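Local coordinates for protein putative NADPH-dependent oxidoreductase (Desulfitobacterium hafniense DCB-2, PDB 3DB2) that is a putative NADPH-dependent oxidoreductase that probably binds its dinucleotide cofactor on a Rossmann-fold domain, its substrate being unidentified, at residues 8-13 against 22-27; 14-19 against 301-306; 67-72 against 312-317; 81-86 against 110-115; 97-102 against 322-327. All coordinates share one frame; numbering follows the deposited sequence.

Contact 1 (8-13 against 22-27); sequences VAAIGL and DAYTKS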
# COMPACT_ATOMS: atom_id res chain seq x y z
N VAL C 8 20.26 16.64 -32.60
CA VAL C 8 19.63 17.05 -31.35
C VAL C 8 20.43 18.13 -30.66
O VAL C 8 21.65 18.23 -30.86
CB VAL C 8 19.39 15.84 -30.42
CG1 VAL C 8 18.56 14.80 -31.18
CG2 VAL C 8 20.67 15.21 -29.92
N ALA C 9 19.75 18.95 -29.88
CA ALA C 9 20.38 19.99 -29.05
C ALA C 9 19.92 19.80 -27.61
O ALA C 9 18.72 19.57 -27.42
CB ALA C 9 20.06 21.41 -29.43
N ALA C 10 20.85 19.94 -26.68
CA ALA C 10 20.62 19.84 -25.25
C ALA C 10 20.36 21.25 -24.72
O ALA C 10 21.17 22.15 -24.87
CB ALA C 10 21.75 19.18 -24.47
N ILE C 11 19.20 21.44 -24.12
CA ILE C 11 18.85 22.68 -23.45
C ILE C 11 18.64 22.46 -21.96
O ILE C 11 17.76 21.72 -21.53
CB ILE C 11 17.62 23.32 -24.13
CG1 ILE C 11 17.96 23.76 -25.56
CG2 ILE C 11 17.09 24.46 -23.30
CD1 ILE C 11 16.75 23.91 -26.45
N GLY C 12 19.50 23.11 -21.16
CA GLY C 12 19.42 22.98 -19.70
C GLY C 12 20.55 22.03 -19.32
O GLY C 12 20.48 20.80 -19.50
N LEU C 13 21.68 22.55 -18.84
CA LEU C 13 22.83 21.63 -18.77
C LEU C 13 23.24 21.37 -17.33
O LEU C 13 24.41 21.45 -16.96
CB LEU C 13 23.94 22.22 -19.62
CG LEU C 13 23.55 22.58 -21.05
CD1 LEU C 13 24.73 23.21 -21.77
CD2 LEU C 13 23.07 21.35 -21.80
N ASP C 22 24.81 10.77 -21.47
CA ASP C 22 25.56 9.55 -21.26
C ASP C 22 24.83 8.37 -21.89
O ASP C 22 25.37 7.44 -22.49
CB ASP C 22 25.76 9.32 -19.76
CG ASP C 22 26.88 10.16 -19.20
OD1 ASP C 22 27.53 10.89 -19.98
OD2 ASP C 22 27.09 10.11 -17.97
N ALA C 23 23.50 8.37 -21.83
CA ALA C 23 22.77 7.29 -22.51
C ALA C 23 22.54 7.56 -23.98
O ALA C 23 22.83 6.69 -24.82
CB ALA C 23 21.46 7.11 -21.75
N TYR C 24 22.00 8.72 -24.36
CA TYR C 24 21.49 8.87 -25.73
C TYR C 24 22.63 9.02 -26.72
O TYR C 24 22.43 8.74 -27.92
CB TYR C 24 20.46 9.99 -25.88
CG TYR C 24 20.79 11.42 -25.63
CD1 TYR C 24 21.60 12.14 -26.52
CD2 TYR C 24 20.32 12.08 -24.51
CE1 TYR C 24 21.92 13.46 -26.30
CE2 TYR C 24 20.64 13.42 -24.27
CZ TYR C 24 21.44 14.09 -25.18
OH TYR C 24 21.77 15.41 -24.98
N THR C 25 23.81 9.48 -26.29
CA THR C 25 24.83 9.68 -27.35
C THR C 25 25.41 8.34 -27.78
O THR C 25 26.18 8.27 -28.74
CB THR C 25 25.95 10.63 -26.89
OG1 THR C 25 26.61 10.10 -25.72
CG2 THR C 25 25.34 11.97 -26.49
N LYS C 26 25.03 7.26 -27.10
CA LYS C 26 25.38 5.92 -27.59
C LYS C 26 24.62 5.51 -28.85
O LYS C 26 25.03 4.56 -29.51
CB LYS C 26 25.12 4.86 -26.53
CG LYS C 26 25.75 5.12 -25.18
CD LYS C 26 25.50 3.89 -24.30
CE LYS C 26 25.92 4.19 -22.87
NZ LYS C 26 25.86 2.95 -22.03
N SER C 27 23.53 6.21 -29.13
CA SER C 27 22.65 5.89 -30.24
C SER C 27 23.19 6.30 -31.62
O SER C 27 23.60 7.45 -31.81
CB SER C 27 21.30 6.58 -30.06
OG SER C 27 20.35 6.09 -31.00
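Tyr24 reaches from helix 15-24 to the strand it follows and lays its ring beside Val8 and Ala10. The backbones stay well apart, the nearest CA atoms being those of Val8 and Thr25 at 9.9 Å, and the tyrosine spans that gap. Its first torsion, 63°, sets CG between the backbone N and the carbonyl carbon and aims the ring at the strand. The ring atom Tyr24 CE1 lies 4.2 Å from Val8 CG2, which comes in obliquely. Farther along, the phenol oxygen Tyr24 OH meets Ala10 CB at 3.8 Å, so the tyrosine touches two strand residues that lie two apart, one with a ring carbon and one with its hydroxyl oxygen. Val8 and Ala10 point toward the helix and Ala9 between them points away, as expected of an extended chain.

All three touching residues are buried, yet the segments hide just 94 Å² from each other, half of it on Tyr24; no hydrogen bond crosses. The loose side begins directly after the tyrosine. A type I turn from Tyr24 to Ser27, closed by Ser27 N to Tyr24 O at 3.0 Å, carries Thr25 and Lys26 into solvent. At the other end of the strand Gly12, with phi 103°, opens the glycine-rich turn of a Rossmann-type GxGxxA sequence, consistent with dinucleotide binding.

Within the beta-alpha-beta unit of strand 6-11, helix 15-24 and strand 30-36, Tyr24 also packs on Leu30 and Leu32; beyond it, Ile71 of the neighbouring strand 69-72 and Val307 of helix 302-316 add further apolar neighbours.

Contact 2 (14-19 against 301-306); sequences GRWAYV and DHLRVE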
# COMPACT_ATOMS: atom_id res chain seq x y z
N GLY C 14 22.25 21.04 -16.50
CA GLY C 14 22.42 20.50 -15.17
C GLY C 14 22.82 19.04 -15.17
O GLY C 14 23.16 18.37 -16.13
N ARG C 15 22.82 18.45 -13.99
CA ARG C 15 23.13 17.06 -13.72
C ARG C 15 22.39 16.13 -14.66
O ARG C 15 23.00 15.32 -15.34
CB ARG C 15 22.76 16.77 -12.25
N TRP C 16 21.06 16.23 -14.67
CA TRP C 16 20.24 15.32 -15.45
C TRP C 16 20.57 15.44 -16.93
O TRP C 16 20.53 14.44 -17.65
CB TRP C 16 18.73 15.57 -15.18
CG TRP C 16 17.95 14.43 -15.78
CD1 TRP C 16 17.06 14.52 -16.81
CD2 TRP C 16 18.01 13.04 -15.39
NE1 TRP C 16 16.55 13.27 -17.08
CE2 TRP C 16 17.12 12.35 -16.22
CE3 TRP C 16 18.72 12.33 -14.41
CZ2 TRP C 16 16.92 10.98 -16.11
CZ3 TRP C 16 18.53 10.96 -14.29
CH2 TRP C 16 17.64 10.32 -15.15
N ALA C 17 20.95 16.63 -17.43
CA ALA C 17 21.37 16.69 -18.82
C ALA C 17 22.49 15.75 -19.18
O ALA C 17 22.58 15.22 -20.28
CB ALA C 17 21.82 18.12 -19.13
N TYR C 18 23.44 15.54 -18.26
CA TYR C 18 24.58 14.66 -18.47
C TYR C 18 24.18 13.17 -18.36
O TYR C 18 24.64 12.28 -19.07
CB TYR C 18 25.65 14.98 -17.43
CG TYR C 18 26.37 16.30 -17.62
CD1 TYR C 18 25.79 17.53 -17.34
CD2 TYR C 18 27.66 16.30 -18.11
CE1 TYR C 18 26.47 18.72 -17.54
CE2 TYR C 18 28.35 17.48 -18.31
CZ TYR C 18 27.76 18.69 -18.02
OH TYR C 18 28.50 19.83 -18.23
N VAL C 19 23.34 12.86 -17.39
CA VAL C 19 22.82 11.49 -17.31
C VAL C 19 22.13 11.13 -18.62
O VAL C 19 22.37 10.03 -19.10
CB VAL C 19 21.87 11.32 -16.12
CG1 VAL C 19 21.15 9.98 -16.09
CG2 VAL C 19 22.69 11.49 -14.84
N ASP C 301 17.35 -0.15 -22.08
CA ASP C 301 18.02 1.12 -21.80
C ASP C 301 16.95 2.22 -21.83
O ASP C 301 16.74 2.87 -22.86
CB ASP C 301 19.15 1.42 -22.77
CG ASP C 301 20.01 2.59 -22.30
OD1 ASP C 301 19.45 3.46 -21.60
OD2 ASP C 301 21.23 2.64 -22.59
N HIS C 302 16.28 2.39 -20.70
CA HIS C 302 15.07 3.22 -20.60
C HIS C 302 15.31 4.65 -21.05
O HIS C 302 14.46 5.27 -21.69
CB HIS C 302 14.54 3.12 -19.19
CG HIS C 302 15.34 3.60 -18.03
ND1 HIS C 302 15.14 4.83 -17.42
CD2 HIS C 302 16.37 3.03 -17.36
CE1 HIS C 302 16.00 4.97 -16.43
NE2 HIS C 302 16.76 3.89 -16.37
N LEU C 303 16.50 5.20 -20.75
CA LEU C 303 16.71 6.62 -21.09
C LEU C 303 17.07 6.74 -22.56
O LEU C 303 16.64 7.62 -23.30
CB LEU C 303 17.81 7.22 -20.20
CG LEU C 303 17.57 7.16 -18.69
CD1 LEU C 303 18.73 7.83 -17.96
CD2 LEU C 303 16.25 7.83 -18.35
N ARG C 304 17.88 5.81 -23.07
CA ARG C 304 18.25 5.82 -24.48
C ARG C 304 17.06 5.59 -25.39
O ARG C 304 16.85 6.32 -26.36
CB ARG C 304 19.29 4.73 -24.75
CG ARG C 304 19.63 4.55 -26.21
CD ARG C 304 20.83 3.62 -26.37
NE ARG C 304 21.07 3.29 -27.77
CZ ARG C 304 22.01 2.47 -28.21
NH1 ARG C 304 22.83 1.83 -27.40
NH2 ARG C 304 22.13 2.25 -29.51
N VAL C 305 16.25 4.57 -25.09
CA VAL C 305 15.15 4.23 -25.99
C VAL C 305 14.11 5.34 -26.03
O VAL C 305 13.46 5.49 -27.07
CB VAL C 305 14.46 2.90 -25.68
CG1 VAL C 305 15.45 1.76 -25.83
CG2 VAL C 305 13.81 2.93 -24.29
N GLU C 306 13.93 6.10 -24.97
CA GLU C 306 12.88 7.13 -25.02
C GLU C 306 13.23 8.29 -25.95
O GLU C 306 12.36 8.80 -26.65
CB GLU C 306 12.52 7.60 -23.62
CG GLU C 306 13.34 8.67 -22.94
CD GLU C 306 12.83 9.07 -21.56
OE1 GLU C 306 11.61 9.08 -21.31
OE2 GLU C 306 13.66 9.38 -20.69
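The first turns of two helices, 15-24 and 302-316, face each other with Val19 CA and Leu303 CA nearest across the gap, 8.7 Å apart. Leu303 is the residue of 301-306 that makes the contact: its side chain points at the other helix, and its two methyls divide the work. Leu303 CD1 sits 3.7 Å from Val19 CG1 and also touches the indole atom Trp16 CH2 at 3.9 Å. The second methyl, Leu303 CD2, meets Trp16 CZ2, likewise at 3.9 Å. The leucine approaches the ring obliquely, while Trp16 comes from the opposite direction, brought over by a first torsion of -168° that places CG anti to the backbone N. Val19 supports the indole from its own helix, with CB 3.6 Å above the ring plane near the rim. The polar end of Trp16 is occupied elsewhere, NE1 bonding to Glu96.

Gly14 holds the N-cap position of helix 15-24, and with Ala17 it completes the GxGxxA sequence of a Rossmann fold; the leucine therefore packs on the helix that follows the presumed dinucleotide-binding turn. Helix 302-316 has a side-chain cap. Asp301 OD1 accepts from Arg304 N at 3.2 Å with an N-H...O angle of 164°, the donor standing 61° out of the carboxylate plane, and the same oxygen also bonds Ser264. Arg304 takes no part across the contact; its NE is paired with Glu308.

Contact 3 (67-72 against 312-317); sequences VEMVII and DVIRNG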
# COMPACT_ATOMS: atom_id res chain seq x y z
N VAL C 67 19.70 21.07 -36.24
CA VAL C 67 19.01 20.73 -34.98
C VAL C 67 17.55 20.40 -35.32
O VAL C 67 16.81 21.31 -35.66
CB VAL C 67 19.11 21.84 -33.93
CG1 VAL C 67 18.10 21.63 -32.80
CG2 VAL C 67 20.52 21.85 -33.38
N GLU C 68 17.21 19.11 -35.23
CA GLU C 68 15.86 18.67 -35.56
C GLU C 68 15.00 18.52 -34.30
O GLU C 68 13.77 18.69 -34.38
CB GLU C 68 15.88 17.35 -36.34
CG GLU C 68 16.83 17.36 -37.53
CD GLU C 68 16.78 16.06 -38.31
OE1 GLU C 68 15.70 15.79 -38.88
OE2 GLU C 68 17.80 15.34 -38.35
N MSE C 69 15.65 18.19 -33.20
CA MSE C 69 14.96 17.89 -31.95
C MSE C 69 15.73 18.56 -30.80
O MSE C 69 16.97 18.53 -30.77
CB MSE C 69 14.99 16.39 -31.64
CG MSE C 69 14.26 16.01 -30.35
SE MSE C 69 14.86 14.31 -29.58
CE MSE C 69 15.17 13.32 -31.20
N VAL C 70 15.00 19.10 -29.84
CA VAL C 70 15.63 19.59 -28.61
C VAL C 70 15.31 18.64 -27.45
O VAL C 70 14.25 18.04 -27.36
CB VAL C 70 15.19 21.01 -28.24
CG1 VAL C 70 15.63 22.02 -29.30
CG2 VAL C 70 13.67 21.10 -28.08
N ILE C 71 16.27 18.56 -26.54
CA ILE C 71 16.19 17.72 -25.34
C ILE C 71 16.23 18.65 -24.14
O ILE C 71 17.30 19.17 -23.76
CB ILE C 71 17.32 16.69 -25.38
CG1 ILE C 71 17.18 15.74 -26.60
CG2 ILE C 71 17.42 15.91 -24.07
CD1 ILE C 71 18.36 14.87 -26.85
N ILE C 72 15.07 18.93 -23.56
CA ILE C 72 14.84 19.97 -22.58
C ILE C 72 14.89 19.42 -21.16
O ILE C 72 14.00 18.66 -20.75
CB ILE C 72 13.49 20.68 -22.83
CG1 ILE C 72 13.46 21.30 -24.23
CG2 ILE C 72 13.13 21.71 -21.77
CD1 ILE C 72 12.09 21.80 -24.66
N ASP C 312 12.80 8.10 -34.10
CA ASP C 312 12.07 7.15 -34.95
C ASP C 312 10.82 7.79 -35.51
O ASP C 312 10.52 7.65 -36.71
CB ASP C 312 11.72 5.88 -34.18
CG ASP C 312 12.89 4.93 -34.08
OD1 ASP C 312 13.99 5.26 -34.54
OD2 ASP C 312 12.73 3.82 -33.52
N VAL C 313 10.03 8.49 -34.68
CA VAL C 313 8.85 9.15 -35.23
C VAL C 313 9.16 10.38 -36.07
O VAL C 313 8.36 10.78 -36.93
CB VAL C 313 7.84 9.50 -34.11
CG1 VAL C 313 7.47 8.19 -33.43
CG2 VAL C 313 8.41 10.54 -33.18
N ILE C 314 10.30 11.03 -35.89
CA ILE C 314 10.62 12.14 -36.82
C ILE C 314 10.96 11.56 -38.19
O ILE C 314 10.50 12.09 -39.19
CB ILE C 314 11.76 13.02 -36.32
CG1 ILE C 314 11.35 14.01 -35.20
CG2 ILE C 314 12.43 13.86 -37.40
CD1 ILE C 314 12.57 14.41 -34.37
N ARG C 315 11.72 10.47 -38.24
CA ARG C 315 12.17 9.92 -39.51
C ARG C 315 11.09 9.09 -40.20
O ARG C 315 11.00 9.11 -41.43
CB ARG C 315 13.43 9.08 -39.34
CG ARG C 315 14.69 9.87 -39.02
CD ARG C 315 15.47 10.25 -40.28
NE ARG C 315 16.63 11.08 -40.03
CZ ARG C 315 16.66 12.39 -39.85
NH1 ARG C 315 15.53 13.07 -39.91
NH2 ARG C 315 17.75 13.11 -39.61
N ASN C 316 10.28 8.36 -39.43
CA ASN C 316 9.41 7.33 -39.98
C ASN C 316 7.93 7.65 -39.80
O ASN C 316 7.07 6.90 -40.29
CB ASN C 316 9.68 5.98 -39.32
CG ASN C 316 11.11 5.48 -39.36
OD1 ASN C 316 11.85 5.71 -40.31
ND2 ASN C 316 11.54 4.75 -38.34
N GLY C 317 7.61 8.71 -39.09
CA GLY C 317 6.23 9.10 -38.86
C GLY C 317 5.63 8.45 -37.62
O GLY C 317 6.20 7.56 -36.97
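Glu68 and Arg315 form a two-pronged salt bridge that can be traced along the glutamate. From Glu68 CB, a chi1 of -50° puts CG beside the backbone N, and the chain then runs extended, so CB and CG carry the carboxylate outward without themselves coming close to 312-317. At the carboxylate carbon, Glu68 CD stands 3.4 Å from Arg315 NH2, facing the NH1/NH2 end of the guanidinium. Glu68 OE1 takes a bond from Arg315 NH1 at 2.9 Å and nearly straight, 160°; the same oxygen has Ile314 CG2 at its side, 4.1 Å away. Glu68 OE2 receives Arg315 NH2 at 2.6 Å. Both oxygens use their syn lone pairs, and the two flat groups lie 25° apart, nearly coplanar, which suits an end-on grip; OE1 is close to the guanidinium plane, while OE2 is tilted from it.

Each partner has further bonds. Glu68 OE2 also accepts from Gly7 N, while Arg315 NE and NH2 bond the carbonyls of Asn4 and Pro5, so residues near the N terminus also hold the ion pair. Beside it runs an apolar contact, selenomethionine Met69 CB to Ile314 CD1 at 4.2 Å.

Strand 69-72 lies between strands 6-11 and 92-96 of the parallel Rossmann sheet. The whole contact is thus a helix from late in the chain, 302-316, returning to pack across the beginning of a central strand of the nucleotide-binding fold.

Contact 4 (81-86 against 110-115); sequences EVIEQC and DQVIKE
Helices 81-86 and 110-115 run side by side in the same direction, their short axes 9.6 Å apart at closest approach and only 9° from parallel. Glu84 CA and Val112 CA, at 6.1 Å, are the nearest backbone pair across the contact. Val112 is the residue that enters this gap. Its chi1 of 79° wedges CG1 between its own backbone N and carbonyl carbon, and that methyl reaches two neighbours: Ile83 CG2 at 4.1 Å and the methylene Glu84 CG at 4.0 Å. The other branch, Val112 CG2, sits over the opposing backbone, 4.1 Å from Glu84 CA. The next residue, Ile113, extends CD1 to Ile83 CG2, again at 4.1 Å, so this single methyl of Ile83 is shared by two residues of the partner helix.

Both helices lie on one face of the Rossmann sheet, Ile83 and Ile113 alike resting on Ile93 of strand 92-96, which lies between the two helices in the chain, in the alternating alpha/beta order of the fold.

Of the Glu84 side chain, CG touches the valine; its carboxylate ends in a salt bridge to Arg108, one turn earlier on the neighbouring helix. No hydrogen bond crosses between the segments themselves. The chemistry is therefore that of branched methyls at ordinary van der Waals distance, with the one charged side chain contributing its aliphatic part here and its charge just outside the two segments, in a salt bridge that still ties the same two helices.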
# COMPACT_ATOMS: atom_id res chain seq x y z
N GLU C 81 7.62 27.87 -21.51
CA GLU C 81 8.15 28.89 -22.42
C GLU C 81 9.27 28.31 -23.28
O GLU C 81 9.50 28.72 -24.42
CB GLU C 81 8.64 30.10 -21.62
CG GLU C 81 9.75 29.78 -20.66
CD GLU C 81 10.14 30.95 -19.78
OE1 GLU C 81 9.60 31.01 -18.65
OE2 GLU C 81 10.98 31.77 -20.22
N VAL C 82 10.04 27.35 -22.76
CA VAL C 82 11.12 26.83 -23.60
C VAL C 82 10.56 26.00 -24.73
O VAL C 82 10.96 26.12 -25.90
CB VAL C 82 12.12 26.04 -22.77
CG1 VAL C 82 13.15 25.40 -23.68
CG2 VAL C 82 12.80 26.94 -21.75
N ILE C 83 9.60 25.13 -24.41
CA ILE C 83 8.90 24.37 -25.45
C ILE C 83 8.24 25.29 -26.45
O ILE C 83 8.30 25.09 -27.67
CB ILE C 83 7.86 23.39 -24.83
CG1 ILE C 83 8.49 22.31 -23.95
CG2 ILE C 83 7.00 22.77 -25.90
CD1 ILE C 83 7.52 21.65 -22.96
N GLU C 84 7.60 26.36 -26.00
CA GLU C 84 6.92 27.24 -26.96
C GLU C 84 7.95 27.85 -27.93
O GLU C 84 7.71 27.83 -29.13
CB GLU C 84 6.14 28.31 -26.23
CG GLU C 84 4.84 27.92 -25.59
CD GLU C 84 4.27 28.95 -24.63
OE1 GLU C 84 5.02 29.78 -24.09
OE2 GLU C 84 3.03 28.95 -24.41
N GLN C 85 9.06 28.36 -27.40
CA GLN C 85 10.08 28.93 -28.28
C GLN C 85 10.64 27.91 -29.24
O GLN C 85 10.81 28.16 -30.44
CB GLN C 85 11.19 29.58 -27.46
CG GLN C 85 12.04 30.52 -28.31
CD GLN C 85 13.25 31.10 -27.64
OE1 GLN C 85 13.56 30.86 -26.48
NE2 GLN C 85 14.00 31.91 -28.38
N CYS C 86 10.92 26.68 -28.77
CA CYS C 86 11.50 25.70 -29.70
C CYS C 86 10.48 25.19 -30.71
O CYS C 86 10.75 25.08 -31.89
CB CYS C 86 12.08 24.52 -28.92
SG CYS C 86 13.40 24.98 -27.81
N ASP C 110 0.37 21.65 -24.49
CA ASP C 110 -0.51 20.91 -25.40
C ASP C 110 -0.90 21.79 -26.59
O ASP C 110 -0.88 21.36 -27.74
CB ASP C 110 -1.71 20.42 -24.60
CG ASP C 110 -2.62 19.43 -25.29
OD1 ASP C 110 -2.17 18.67 -26.17
OD2 ASP C 110 -3.83 19.42 -24.95
N GLN C 111 -1.19 23.05 -26.32
CA GLN C 111 -1.69 23.93 -27.38
C GLN C 111 -0.65 24.24 -28.44
O GLN C 111 -0.88 24.18 -29.66
CB GLN C 111 -2.15 25.22 -26.69
CG GLN C 111 -2.36 26.34 -27.70
CD GLN C 111 -3.72 26.29 -28.36
OE1 GLN C 111 -4.45 25.31 -28.25
NE2 GLN C 111 -4.04 27.39 -29.06
N VAL C 112 0.57 24.56 -27.97
CA VAL C 112 1.63 24.89 -28.96
C VAL C 112 2.06 23.68 -29.76
O VAL C 112 2.47 23.81 -30.91
CB VAL C 112 2.80 25.58 -28.25
CG1 VAL C 112 3.70 24.59 -27.51
CG2 VAL C 112 3.64 26.42 -29.23
N ILE C 113 1.98 22.47 -29.20
CA ILE C 113 2.25 21.25 -29.96
C ILE C 113 1.12 21.02 -30.97
O ILE C 113 1.37 20.69 -32.13
CB ILE C 113 2.42 20.02 -29.07
CG1 ILE C 113 3.58 20.14 -28.06
CG2 ILE C 113 2.57 18.71 -29.85
CD1 ILE C 113 4.94 20.51 -28.59
N LYS C 114 -0.12 21.21 -30.54
CA LYS C 114 -1.23 21.14 -31.50
C LYS C 114 -0.99 22.12 -32.64
O LYS C 114 -0.94 21.70 -33.80
CB LYS C 114 -2.55 21.40 -30.76
CG LYS C 114 -3.02 20.23 -29.90
CD LYS C 114 -4.26 20.47 -29.06
CE LYS C 114 -4.19 21.71 -28.19
NZ LYS C 114 -5.40 21.96 -27.35
N GLU C 115 -0.84 23.39 -32.30
CA GLU C 115 -0.58 24.47 -33.24
C GLU C 115 0.52 24.11 -34.24
O GLU C 115 0.32 24.09 -35.46
CB GLU C 115 -0.12 25.76 -32.55
CG GLU C 115 -1.21 26.72 -32.18
CD GLU C 115 -0.94 27.51 -30.91
OE1 GLU C 115 0.24 27.69 -30.56
OE2 GLU C 115 -1.92 27.96 -30.26

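Contact 5 (97-102 against 322-327); sequences KPISVS and IGAEAS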
# COMPACT_ATOMS: atom_id res chain seq x y z
N LYS C 97 10.21 14.69 -17.56
CA LYS C 97 9.00 14.62 -16.80
C LYS C 97 8.89 15.62 -15.61
O LYS C 97 10.06 15.88 -15.16
CB LYS C 97 8.66 13.27 -16.18
CG LYS C 97 9.82 12.44 -15.72
CD LYS C 97 10.71 13.07 -14.67
CE LYS C 97 10.00 13.13 -13.32
NZ LYS C 97 11.04 12.91 -12.25
N PRO C 98 7.87 16.20 -14.95
CA PRO C 98 6.36 16.41 -15.08
C PRO C 98 6.48 17.28 -16.34
O PRO C 98 7.49 18.00 -16.41
CB PRO C 98 5.88 17.03 -13.84
CG PRO C 98 7.08 17.74 -13.31
CD PRO C 98 8.27 16.92 -13.71
N ILE C 99 5.50 17.20 -17.21
CA ILE C 99 5.34 18.16 -18.30
C ILE C 99 5.48 19.57 -17.77
O ILE C 99 6.13 20.42 -18.39
CB ILE C 99 3.99 17.93 -18.99
CG1 ILE C 99 3.71 18.99 -20.06
CG2 ILE C 99 2.82 17.90 -18.03
CD1 ILE C 99 2.63 18.53 -21.03
N SER C 100 4.93 19.82 -16.59
CA SER C 100 5.05 21.06 -15.85
C SER C 100 4.54 20.84 -14.43
O SER C 100 4.08 19.74 -14.15
CB SER C 100 4.20 22.15 -16.52
OG SER C 100 2.82 21.86 -16.53
N VAL C 101 4.59 21.83 -13.56
CA VAL C 101 3.90 21.68 -12.27
C VAL C 101 2.60 22.46 -12.23
O VAL C 101 1.78 22.27 -11.31
CB VAL C 101 4.84 22.04 -11.11
CG1 VAL C 101 5.79 20.85 -10.94
CG2 VAL C 101 5.62 23.32 -11.31
N SER C 102 2.31 23.33 -13.20
CA SER C 102 0.99 23.96 -13.14
C SER C 102 0.12 23.56 -14.33
O SER C 102 0.56 23.26 -15.44
CB SER C 102 1.11 25.47 -13.06
OG SER C 102 1.03 26.03 -14.37
N ILE C 322 4.01 9.03 -25.15
CA ILE C 322 3.51 9.87 -24.09
C ILE C 322 3.46 11.33 -24.54
O ILE C 322 4.43 12.07 -24.34
CB ILE C 322 4.34 9.84 -22.80
CG1 ILE C 322 4.84 8.48 -22.36
CG2 ILE C 322 3.50 10.48 -21.70
CD1 ILE C 322 5.61 8.47 -21.05
N GLY C 323 2.33 11.68 -25.11
CA GLY C 323 2.05 13.03 -25.59
C GLY C 323 1.68 13.98 -24.47
O GLY C 323 1.68 13.65 -23.28
N ALA C 324 1.36 15.21 -24.89
CA ALA C 324 1.02 16.32 -24.00
C ALA C 324 -0.23 16.00 -23.19
O ALA C 324 -0.26 16.33 -22.01
CB ALA C 324 0.80 17.61 -24.79
N GLU C 325 -1.20 15.35 -23.82
CA GLU C 325 -2.45 15.03 -23.12
C GLU C 325 -2.21 14.02 -22.00
O GLU C 325 -2.64 14.21 -20.85
CB GLU C 325 -3.43 14.45 -24.12
CG GLU C 325 -4.89 14.72 -23.91
CD GLU C 325 -5.64 14.18 -25.13
OE1 GLU C 325 -5.77 12.94 -25.24
OE2 GLU C 325 -6.06 15.03 -25.95
N ALA C 326 -1.54 12.94 -22.34
CA ALA C 326 -1.19 11.86 -21.45
C ALA C 326 -0.35 12.42 -20.30
O ALA C 326 -0.60 12.12 -19.14
CB ALA C 326 -0.51 10.75 -22.19
N SER C 327 0.64 13.24 -20.63
CA SER C 327 1.48 13.82 -19.58
C SER C 327 0.67 14.69 -18.64
O SER C 327 0.85 14.66 -17.42
CB SER C 327 2.62 14.64 -20.18
OG SER C 327 3.36 13.85 -21.09
O HOH W 1 3.89 14.74 -16.68
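The Glu-Lys-Pro sequence familiar from the GFO/IDH/MocA family ends with Lys97 and Pro98, joined here by a cis peptide, and the loop that follows strand 92-96 leans through Ile99 on the first turn of helix 324-343. Nearest across the gap are Ile99 CA and Ser327 CA, at 5.9 Å. Three atoms of the isoleucine touch. Ile99 CB lies 3.8 Å from Ser327 CB; Ile99 CG2 comes equally close to Ser327 O. A chi1 of 175° swings CG1 anti to the backbone N and carries Ile99 CD1 over the helix start, 3.8 Å from Ala324 O.

Ser327 meets the isoleucine with its CB because its hydroxyl is turned back into its own helix: Ser327 OG donates to Gly323 O at 2.8 Å, from 42° above the carbonyl plane, and Gly323 O also accepts from Ser327 N. A water spans the remaining backbone gap, accepting from Ile99 N at 3.0 Å and donating to Ser327 O at 3.1 Å.

Ile99 N and Ser327 O thus find a partner in the water, while the isoleucine packs by van der Waals contact on Ser327 CB, on Ala324 CB (4.3 Å from Ile99 CD1) and on two carbonyl oxygens.

How the contacts relate
Contacts 1, 3 and 4 build on the parallel Rossmann sheet: strands 6-11 and 69-72 are neighbours in it, so contacts 1 and 3 touch through backbone pairing, and helix 79-88 follows strand 69-72 into contact 4. Contacts 1 and 2, centres 7 Å apart, share helix 15-24; contacts 2 and 3, centres about 16 Å apart, sit at opposite ends of helix 302-316. Contact 5, its centre about 12 Å from that of contact 4, brings in helix 324-343, which reaches Asp110. Along the chain contact 1 closes before contacts 3, 4 and 5 open, and contact 4 falls within the spans of contacts 2 and 3. Contacts 2, 3 and 5 cross one another, returning late helices to the nucleotide-binding domain.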